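Local atomic coordinates of paenibacillus xanthan lyase (PDB entry 6F2P), a protein that probably removes terminal mannose from xanthan side chains by beta-elimination, as a promiscuous lyase of polysaccharide lyase family 8. Residues Q929-Y937 / M967-A975; A915-W923 / G946-P954. All coordinates share one frame; numbering follows the deposited sequence. Where two conformers were deposited one is given.

Contact 1 of 2, residues Q929-Y937 / M967-A975. With CA (calcium ion), chain G.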
loop_
_atom_site.group_PDB
_atom_site.type_symbol
_atom_site.label_atom_id
_atom_site.label_comp_id
_atom_site.label_asym_id
_atom_site.label_seq_id
_atom_site.Cartn_x
_atom_site.Cartn_y
_atom_site.Cartn_z
ATOM N N GLN A 929 28.416 -16.921 61.354
ATOM C CA GLN A 929 29.478 -17.712 60.725
ATOM C C GLN A 929 30.034 -17.128 59.411
ATOM O O GLN A 929 31.226 -17.285 59.118
ATOM C CB GLN A 929 29.023 -19.165 60.509
ATOM C CG GLN A 929 29.330 -20.123 61.678
ATOM C CD GLN A 929 30.533 -21.020 61.403
ATOM O OE1 GLN A 929 31.235 -21.447 62.323
ATOM N NE2 GLN A 929 30.772 -21.308 60.128
ATOM N N THR A 930 29.175 -16.443 58.649
ATOM C CA THR A 930 29.455 -16.036 57.254
ATOM C C THR A 930 29.840 -17.216 56.361
ATOM O O THR A 930 30.663 -17.080 55.444
ATOM C CB THR A 930 30.524 -14.916 57.105
ATOM O OG1 THR A 930 31.826 -15.444 57.379
ATOM C CG2 THR A 930 30.231 -13.751 58.023
ATOM N N ASP A 931 29.219 -18.365 56.633
ATOM C CA ASP A 931 29.345 -19.552 55.791
ATOM C C ASP A 931 28.284 -19.481 54.708
ATOM O O ASP A 931 27.888 -20.486 54.127
ATOM C CB ASP A 931 29.232 -20.832 56.595
ATOM C CG ASP A 931 30.576 -21.490 56.837
ATOM O OD1 ASP A 931 31.547 -21.157 56.118
ATOM O OD2 ASP A 931 30.658 -22.351 57.742
ATOM N N ARG A 932 27.788 -18.265 54.506
ATOM C CA ARG A 932 27.240 -17.803 53.232
ATOM C C ARG A 932 25.762 -18.053 52.948
ATOM O O ARG A 932 24.957 -18.339 53.843
ATOM C CB ARG A 932 28.112 -18.267 52.049
ATOM C CG ARG A 932 29.610 -17.965 52.189
ATOM C CD ARG A 932 30.059 -16.833 51.294
ATOM N NE ARG A 932 29.667 -17.045 49.907
ATOM C CZ ARG A 932 28.858 -16.234 49.237
ATOM N NH1 ARG A 932 28.363 -15.158 49.835
ATOM N NH2 ARG A 932 28.551 -16.493 47.975
ATOM N N TYR A 933 25.460 -17.947 51.657
ATOM C CA TYR A 933 24.123 -17.694 51.122
ATOM C C TYR A 933 23.080 -16.880 51.889
ATOM O O TYR A 933 22.445 -17.353 52.833
ATOM C CB TYR A 933 23.527 -18.840 50.300
ATOM C CG TYR A 933 22.982 -18.260 49.019
ATOM C CD1 TYR A 933 23.795 -18.098 47.900
ATOM C CD2 TYR A 933 21.680 -17.784 48.958
ATOM C CE1 TYR A 933 23.301 -17.527 46.732
ATOM C CE2 TYR A 933 21.181 -17.216 47.810
ATOM C CZ TYR A 933 21.989 -17.088 46.697
ATOM O OH TYR A 933 21.473 -16.517 45.553
ATOM N N GLY A 934 22.913 -15.647 51.407
ATOM C CA GLY A 934 22.018 -14.664 51.988
ATOM C C GLY A 934 22.679 -13.960 53.158
ATOM O O GLY A 934 23.898 -14.030 53.342
ATOM N N ALA A 935 21.870 -13.272 53.954
ATOM C CA ALA A 935 22.351 -12.695 55.197
ATOM C C ALA A 935 22.570 -13.817 56.202
ATOM O O ALA A 935 23.671 -14.006 56.731
ATOM C CB ALA A 935 21.333 -11.705 55.734
ATOM N N ASP A 936 21.506 -14.579 56.421
ATOM C CA ASP A 936 21.421 -15.505 57.536
ATOM C C ASP A 936 21.316 -16.968 57.100
ATOM O O ASP A 936 21.340 -17.282 55.908
ATOM C CB ASP A 936 20.193 -15.148 58.382
ATOM C CG ASP A 936 18.877 -15.320 57.620
ATOM O OD1 ASP A 936 18.907 -15.513 56.382
ATOM O OD2 ASP A 936 17.804 -15.230 58.255
ATOM N N TYR A 937 21.215 -17.847 58.096
ATOM C CA TYR A 937 20.813 -19.240 57.922
ATOM C C TYR A 937 19.977 -19.616 59.140
ATOM O O TYR A 937 19.874 -18.833 60.076
ATOM C CB TYR A 937 22.032 -20.154 57.809
ATOM C CG TYR A 937 23.102 -19.904 58.847
ATOM C CD1 TYR A 937 23.039 -20.502 60.099
ATOM C CD2 TYR A 937 24.180 -19.074 58.569
ATOM C CE1 TYR A 937 24.020 -20.274 61.046
ATOM C CE2 TYR A 937 25.167 -18.841 59.508
ATOM C CZ TYR A 937 25.084 -19.442 60.745
ATOM O OH TYR A 937 26.069 -19.209 61.681
ATOM N N MET A 967 24.207 -25.469 50.138
ATOM C CA MET A 967 25.204 -24.776 50.932
ATOM C C MET A 967 24.711 -24.712 52.367
ATOM O O MET A 967 23.502 -24.721 52.609
ATOM C CB MET A 967 25.409 -23.368 50.384
ATOM C CG MET A 967 26.465 -22.550 51.099
ATOM S SD MET A 967 26.715 -20.988 50.251
ATOM C CE MET A 967 27.306 -21.571 48.664
ATOM N N TRP A 968 25.640 -24.662 53.316
ATOM C CA TRP A 968 25.284 -24.553 54.726
ATOM C C TRP A 968 26.415 -23.931 55.545
ATOM O O TRP A 968 27.525 -23.728 55.043
ATOM C CB TRP A 968 24.902 -25.927 55.294
ATOM C CG TRP A 968 25.953 -26.981 55.073
ATOM C CD1 TRP A 968 27.192 -27.040 55.646
ATOM C CD2 TRP A 968 25.851 -28.129 54.222
ATOM N NE1 TRP A 968 27.869 -28.150 55.203
ATOM C CE2 TRP A 968 27.069 -28.837 54.328
ATOM C CE3 TRP A 968 24.851 -28.628 53.380
ATOM C CZ2 TRP A 968 27.313 -30.017 53.625
ATOM C CZ3 TRP A 968 25.095 -29.800 52.679
ATOM C CH2 TRP A 968 26.317 -30.481 52.809
ATOM N N ALA A 969 26.119 -23.644 56.812
ATOM C CA ALA A 969 27.097 -23.092 57.747
ATOM C C ALA A 969 27.811 -24.173 58.572
ATOM O O ALA A 969 27.228 -24.753 59.491
ATOM C CB ALA A 969 26.434 -22.069 58.656
ATOM N N ALA A 970 29.077 -24.429 58.251
ATOM C CA ALA A 970 29.817 -25.525 58.877
ATOM C C ALA A 970 30.516 -25.100 60.164
ATOM O O ALA A 970 30.913 -23.945 60.307
ATOM C CB ALA A 970 30.823 -26.121 57.896
ATOM N N HIS A 971 30.670 -26.036 61.099
ATOM C CA HIS A 971 31.422 -25.756 62.323
ATOM C C HIS A 971 32.016 -27.010 62.968
ATOM O O HIS A 971 32.869 -27.673 62.381
ATOM C CB HIS A 971 30.569 -24.989 63.337
ATOM C CG HIS A 971 31.369 -24.112 64.253
ATOM N ND1 HIS A 971 30.851 -23.572 65.412
ATOM C CD2 HIS A 971 32.649 -23.676 64.177
ATOM C CE1 HIS A 971 31.778 -22.848 66.011
ATOM N NE2 HIS A 971 32.879 -22.893 65.282
ATOM N N THR A 972 31.586 -27.307 64.190
ATOM C CA THR A 972 32.011 -28.516 64.891
ATOM C C THR A 972 30.846 -29.048 65.714
ATOM O O THR A 972 30.756 -30.244 65.994
ATOM C CB THR A 972 33.218 -28.266 65.827
ATOM O OG1 THR A 972 33.104 -26.969 66.427
ATOM C CG2 THR A 972 34.527 -28.349 65.049
ATOM N N ASN A 973 29.947 -28.150 66.092
ATOM C CA ASN A 973 28.756 -28.533 66.829
ATOM C C ASN A 973 27.643 -28.972 65.885
ATOM O O ASN A 973 26.498 -29.132 66.302
ATOM C CB ASN A 973 28.278 -27.363 67.681
ATOM C CG ASN A 973 28.086 -26.106 66.867
ATOM O OD1 ASN A 973 27.052 -25.919 66.226
ATOM N ND2 ASN A 973 29.090 -25.242 66.874
ATOM N N ARG A 974 27.984 -29.156 64.611
ATOM C CA ARG A 974 27.008 -29.588 63.616
ATOM C C ARG A 974 26.803 -31.102 63.617
ATOM O O ARG A 974 27.711 -31.867 63.957
ATOM C CB ARG A 974 27.431 -29.141 62.219
ATOM C CG ARG A 974 26.780 -27.861 61.745
ATOM C CD ARG A 974 27.295 -26.668 62.515
ATOM N NE ARG A 974 26.815 -25.414 61.945
ATOM C CZ ARG A 974 26.927 -24.235 62.546
ATOM N NH1 ARG A 974 27.496 -24.150 63.741
ATOM N NH2 ARG A 974 26.464 -23.141 61.957
ATOM N N ALA A 975 25.600 -31.522 63.230
ATOM C CA ALA A 975 25.316 -32.931 62.990
ATOM C C ALA A 975 26.128 -33.439 61.796
ATOM O O ALA A 975 26.390 -32.694 60.844
ATOM C CB ALA A 975 23.831 -33.139 62.749
HETATM CA CA CA G . 20.468 -18.078 53.843
#
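Beside a calcium-binding loop in the Golvesin C-terminal domain, Tyr-937 lays one face of its ring on Ala-969, whose CB stands 3.5 Å from the ring centroid and 10° off the normal, a CH-pi contact. The torsion at Tyr-937 that sets CG between the backbone N and the carbonyl carbon (chi1 47°) turns the ring toward residues 967-975; its OH makes a weak hydrogen bond to Thr-928. A leucine here would probably uncover the methyl of Ala-969 and leave Thr-928 without its weak hydroxyl partner. On the backbone side of Ala-969, Asp-931 sets CB against its CA and reaches on with OD2, which accepts the backbone N of Ala-970 at 2.7 Å; the bond is bent (131° at the hydrogen), and the N-H meets OD2 from above the carboxylate plane. Gln-929 crosses the His-971 ring obliquely, its OE1 over one face, 3.2 Å from CD2 and offset toward the rim. At the other end Met-967, extended from CA to its sulfur, brings SD to 3.8 Å from CB of Tyr-933. Just beyond, the carbonyl O of Tyr-933 binds the calcium ion at 2.3 Å and that of Asp-936 at 2.4 Å, with Asp-910, Asn-911 and Asp-1032 completing the site. Within 967-975 a weak hydrogen bond from Arg-974 NE to Ala-969 O folds the guanidinium back toward the tyrosine. The two loop ligands of the metal are thus neutral carbonyls, while the Asp-931 carboxylate is taken up by the N-H of Ala-970; Arg-974 NH2, 6.0 Å from Asp-931 OD2, is likely to add only a distant attraction.

Contact 2 of 2, residues A915-W923 / G946-P954. With CA (calcium ion), chain H.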
loop_
_atom_site.group_PDB
_atom_site.type_symbol
_atom_site.label_atom_id
_atom_site.label_comp_id
_atom_site.label_asym_id
_atom_site.label_seq_id
_atom_site.Cartn_x
_atom_site.Cartn_y
_atom_site.Cartn_z
ATOM N N ALA A 915 9.121 -17.027 49.046
ATOM C CA ALA A 915 8.437 -18.098 48.334
ATOM C C ALA A 915 9.354 -19.299 48.117
ATOM O O ALA A 915 10.524 -19.149 47.737
ATOM C CB ALA A 915 7.898 -17.593 47.005
ATOM N N GLY A 916 8.811 -20.488 48.365
ATOM C CA GLY A 916 9.532 -21.723 48.120
ATOM C C GLY A 916 9.958 -22.431 49.391
ATOM O O GLY A 916 10.353 -23.594 49.363
ATOM N N VAL A 917 9.884 -21.731 50.514
ATOM C CA VAL A 917 10.239 -22.352 51.778
ATOM C C VAL A 917 9.021 -22.563 52.668
ATOM O O VAL A 917 8.240 -21.643 52.915
ATOM C CB VAL A 917 11.307 -21.546 52.528
ATOM C CG1 VAL A 917 11.752 -22.292 53.777
ATOM C CG2 VAL A 917 12.487 -21.294 51.619
ATOM N N THR A 918 8.851 -23.796 53.122
ATOM C CA THR A 918 7.840 -24.112 54.115
ATOM C C THR A 918 8.531 -24.887 55.225
ATOM O O THR A 918 9.158 -25.912 54.969
ATOM C CB THR A 918 6.677 -24.937 53.517
ATOM O OG1 THR A 918 7.189 -26.132 52.918
ATOM C CG2 THR A 918 5.933 -24.129 52.460
ATOM N N LYS A 919 8.445 -24.383 56.450
ATOM C CA LYS A 919 9.111 -25.030 57.578
ATOM C C LYS A 919 8.143 -25.873 58.398
ATOM O O LYS A 919 6.921 -25.762 58.260
ATOM C CB LYS A 919 9.792 -23.995 58.481
ATOM C CG LYS A 919 10.695 -23.016 57.740
ATOM C CD LYS A 919 11.374 -22.034 58.690
ATOM C CE LYS A 919 12.015 -20.878 57.924
ATOM N NZ LYS A 919 12.770 -19.939 58.804
ATOM N N VAL A 920 8.708 -26.734 59.235
ATOM C CA VAL A 920 7.949 -27.454 60.250
ATOM C C VAL A 920 8.787 -27.431 61.523
ATOM O O VAL A 920 9.971 -27.775 61.500
ATOM C CB VAL A 920 7.617 -28.906 59.822
ATOM C CG1 VAL A 920 7.273 -29.759 61.032
ATOM C CG2 VAL A 920 6.474 -28.923 58.805
ATOM N N GLY A 921 8.184 -26.983 62.621
ATOM C CA GLY A 921 8.917 -26.801 63.859
ATOM C C GLY A 921 9.589 -25.441 63.970
ATOM O O GLY A 921 9.517 -24.611 63.066
ATOM N N THR A 922 10.263 -25.221 65.092
ATOM C CA THR A 922 10.840 -23.920 65.399
ATOM C C THR A 922 12.321 -23.850 65.033
ATOM O O THR A 922 13.153 -24.533 65.634
ATOM C CB THR A 922 10.655 -23.589 66.892
ATOM O OG1 THR A 922 9.297 -23.852 67.266
ATOM C CG2 THR A 922 10.982 -22.126 67.172
ATOM N N TRP A 923 12.639 -23.016 64.046
ATOM C CA TRP A 923 14.017 -22.844 63.588
ATOM C C TRP A 923 14.541 -21.449 63.947
ATOM O O TRP A 923 13.789 -20.476 63.937
ATOM C CB TRP A 923 14.114 -23.089 62.074
ATOM C CG TRP A 923 13.769 -24.504 61.671
ATOM C CD1 TRP A 923 12.518 -25.054 61.590
ATOM C CD2 TRP A 923 14.688 -25.544 61.302
ATOM N NE1 TRP A 923 12.603 -26.371 61.199
ATOM C CE2 TRP A 923 13.923 -26.695 61.016
ATOM C CE3 TRP A 923 16.081 -25.614 61.188
ATOM C CZ2 TRP A 923 14.506 -27.898 60.618
ATOM C CZ3 TRP A 923 16.657 -26.809 60.796
ATOM C CH2 TRP A 923 15.870 -27.934 60.515
ATOM N N GLY A 946 13.646 -35.283 64.765
ATOM C CA GLY A 946 12.662 -36.044 64.015
ATOM C C GLY A 946 11.302 -35.379 63.929
ATOM O O GLY A 946 10.330 -35.992 63.470
ATOM N N THR A 947 11.235 -34.124 64.369
ATOM C CA THR A 947 9.982 -33.375 64.389
ATOM C C THR A 947 10.059 -32.225 63.408
ATOM O O THR A 947 9.048 -31.803 62.853
ATOM C CB THR A 947 9.709 -32.776 65.781
ATOM O OG1 THR A 947 10.366 -33.564 66.781
ATOM C CG2 THR A 947 8.212 -32.726 66.059
ATOM N N LYS A 948 11.277 -31.734 63.194
ATOM C CA LYS A 948 11.509 -30.536 62.399
ATOM C C LYS A 948 11.821 -30.862 60.934
ATOM O O LYS A 948 12.273 -31.962 60.615
ATOM C CB LYS A 948 12.666 -29.730 62.998
ATOM C CG LYS A 948 12.657 -29.611 64.514
ATOM C CD LYS A 948 12.091 -28.277 64.973
ATOM C CE LYS A 948 12.508 -27.971 66.404
ATOM N NZ LYS A 948 13.984 -27.771 66.533
ATOM N N SER A 949 11.577 -29.888 60.057
ATOM C CA SER A 949 11.914 -29.997 58.638
ATOM C C SER A 949 11.875 -28.643 57.914
ATOM O O SER A 949 11.079 -27.761 58.248
ATOM C CB SER A 949 11.007 -31.010 57.922
ATOM O OG SER A 949 9.685 -30.518 57.786
ATOM N N VAL A 950 12.759 -28.489 56.933
ATOM C CA VAL A 950 12.764 -27.322 56.053
ATOM C C VAL A 950 12.702 -27.799 54.601
ATOM O O VAL A 950 13.599 -28.508 54.147
ATOM C CB VAL A 950 14.035 -26.457 56.257
ATOM C CG1 VAL A 950 14.081 -25.321 55.248
ATOM C CG2 VAL A 950 14.091 -25.911 57.673
ATOM N N THR A 951 11.649 -27.420 53.879
ATOM C CA THR A 951 11.435 -27.906 52.509
ATOM C C THR A 951 11.601 -26.830 51.427
ATOM O O THR A 951 10.745 -25.960 51.268
ATOM C CB THR A 951 10.037 -28.558 52.351
ATOM O OG1 THR A 951 9.919 -29.672 53.243
ATOM C CG2 THR A 951 9.824 -29.042 50.929
ATOM N N PHE A 952 12.700 -26.909 50.677
ATOM C CA PHE A 952 12.946 -26.006 49.553
ATOM C C PHE A 952 12.230 -26.492 48.292
ATOM O O PHE A 952 12.632 -27.486 47.694
ATOM C CB PHE A 952 14.446 -25.918 49.248
ATOM C CG PHE A 952 15.291 -25.429 50.395
ATOM C CD1 PHE A 952 15.818 -26.319 51.319
ATOM C CD2 PHE A 952 15.590 -24.083 50.529
ATOM C CE1 PHE A 952 16.613 -25.877 52.370
ATOM C CE2 PHE A 952 16.386 -23.631 51.581
ATOM C CZ PHE A 952 16.896 -24.534 52.502
ATOM N N THR A 953 11.181 -25.790 47.877
ATOM C CA THR A 953 10.492 -26.124 46.631
ATOM C C THR A 953 10.811 -25.111 45.530
ATOM O O THR A 953 10.239 -24.022 45.501
ATOM C CB THR A 953 8.957 -26.206 46.829
ATOM O OG1 THR A 953 8.656 -27.086 47.921
ATOM C CG2 THR A 953 8.273 -26.713 45.562
ATOM N N PRO A 954 11.731 -25.468 44.619
ATOM C CA PRO A 954 12.108 -24.579 43.512
ATOM C C PRO A 954 11.064 -24.563 42.405
ATOM O O PRO A 954 10.286 -25.509 42.270
ATOM C CB PRO A 954 13.389 -25.218 42.979
ATOM C CG PRO A 954 13.206 -26.663 43.260
ATOM C CD PRO A 954 12.495 -26.728 44.590
HETATM CA CA CA H . 9.649 -38.136 62.134
HETATM O O HOH W 1 9.140 -28.721 55.632
HETATM O O HOH W 2 10.569 -36.227 60.407
HETATM O O HOH W 3 9.962 -38.895 59.592
#
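Lys-948 runs along Trp-923 at one end of an antiparallel strand pair, 917-920 with 949-952, at the margin of a five-stranded sheet. The domain is consistent with a galactose-binding-type beta-sandwich. The lysine CB lies 3.5 Å from CZ2 of the indole. CG then carries the chain round a bend at chi2 (-100°), and CD comes to 3.7 Å from Gly-921 CA. CE passes the carbonyl O of Thr-922, and NZ ends on that oxygen in a weak hydrogen bond; its stronger partner is the carbonyl O of Thr-943, outside the pair. The ammonium also sits above the indole's five-membered ring, too far off for more than a weak cation-pi attraction. Over the six-membered ring comes CG2 of Val-950, 3.5 Å from the centroid, a CH-pi contact. Val-917, Lys-919, Val-950 and Phe-952 share this side of the sheet, where Val-909 and Ile-938 of the second sheet meet them. Indole NE1 turns back to the strand that precedes it and donates to Val-920 O at 3.0 Å, while the N-H of Ser-949 reaches the same oxygen from the opposite face of its plane, so two donors grip one carbonyl. Farther along, Thr-953 N gives Gly-916 O a nearly straight bond of 2.8 Å (177°). Before the second strand, Gly-946 O binds a calcium ion together with two waters and Asp-1023. On the side of Thr-918, Val-920, Ser-949 and Thr-951, one water donates to Thr-918 O at 2.9 Å and also hydrogen-bonds Ser-949 OG and Thr-951 OG1, the latter at 2.7 Å.

From the N terminus the chain enters 915-923, passes through the calcium-binding loop 929-937, and returns at 946-954 to close the loop of contact 2. Contact 1 closes only when the chain, having left 929-937 and run through 946-954, arrives at 967-975. The two closures therefore cross rather than nest. Contact 2 pairs strands of the five-stranded sheet, whereas contact 1 joins loops at the ends of strands 937-939 and 960-967 of the six-stranded sheet; 967-975 then leads over to strand 978-984 of the five-stranded one. Their centres lie about 17 Å apart and their nearest atoms about 7 Å, so the two do not touch, within a single Golvesin C-terminal domain.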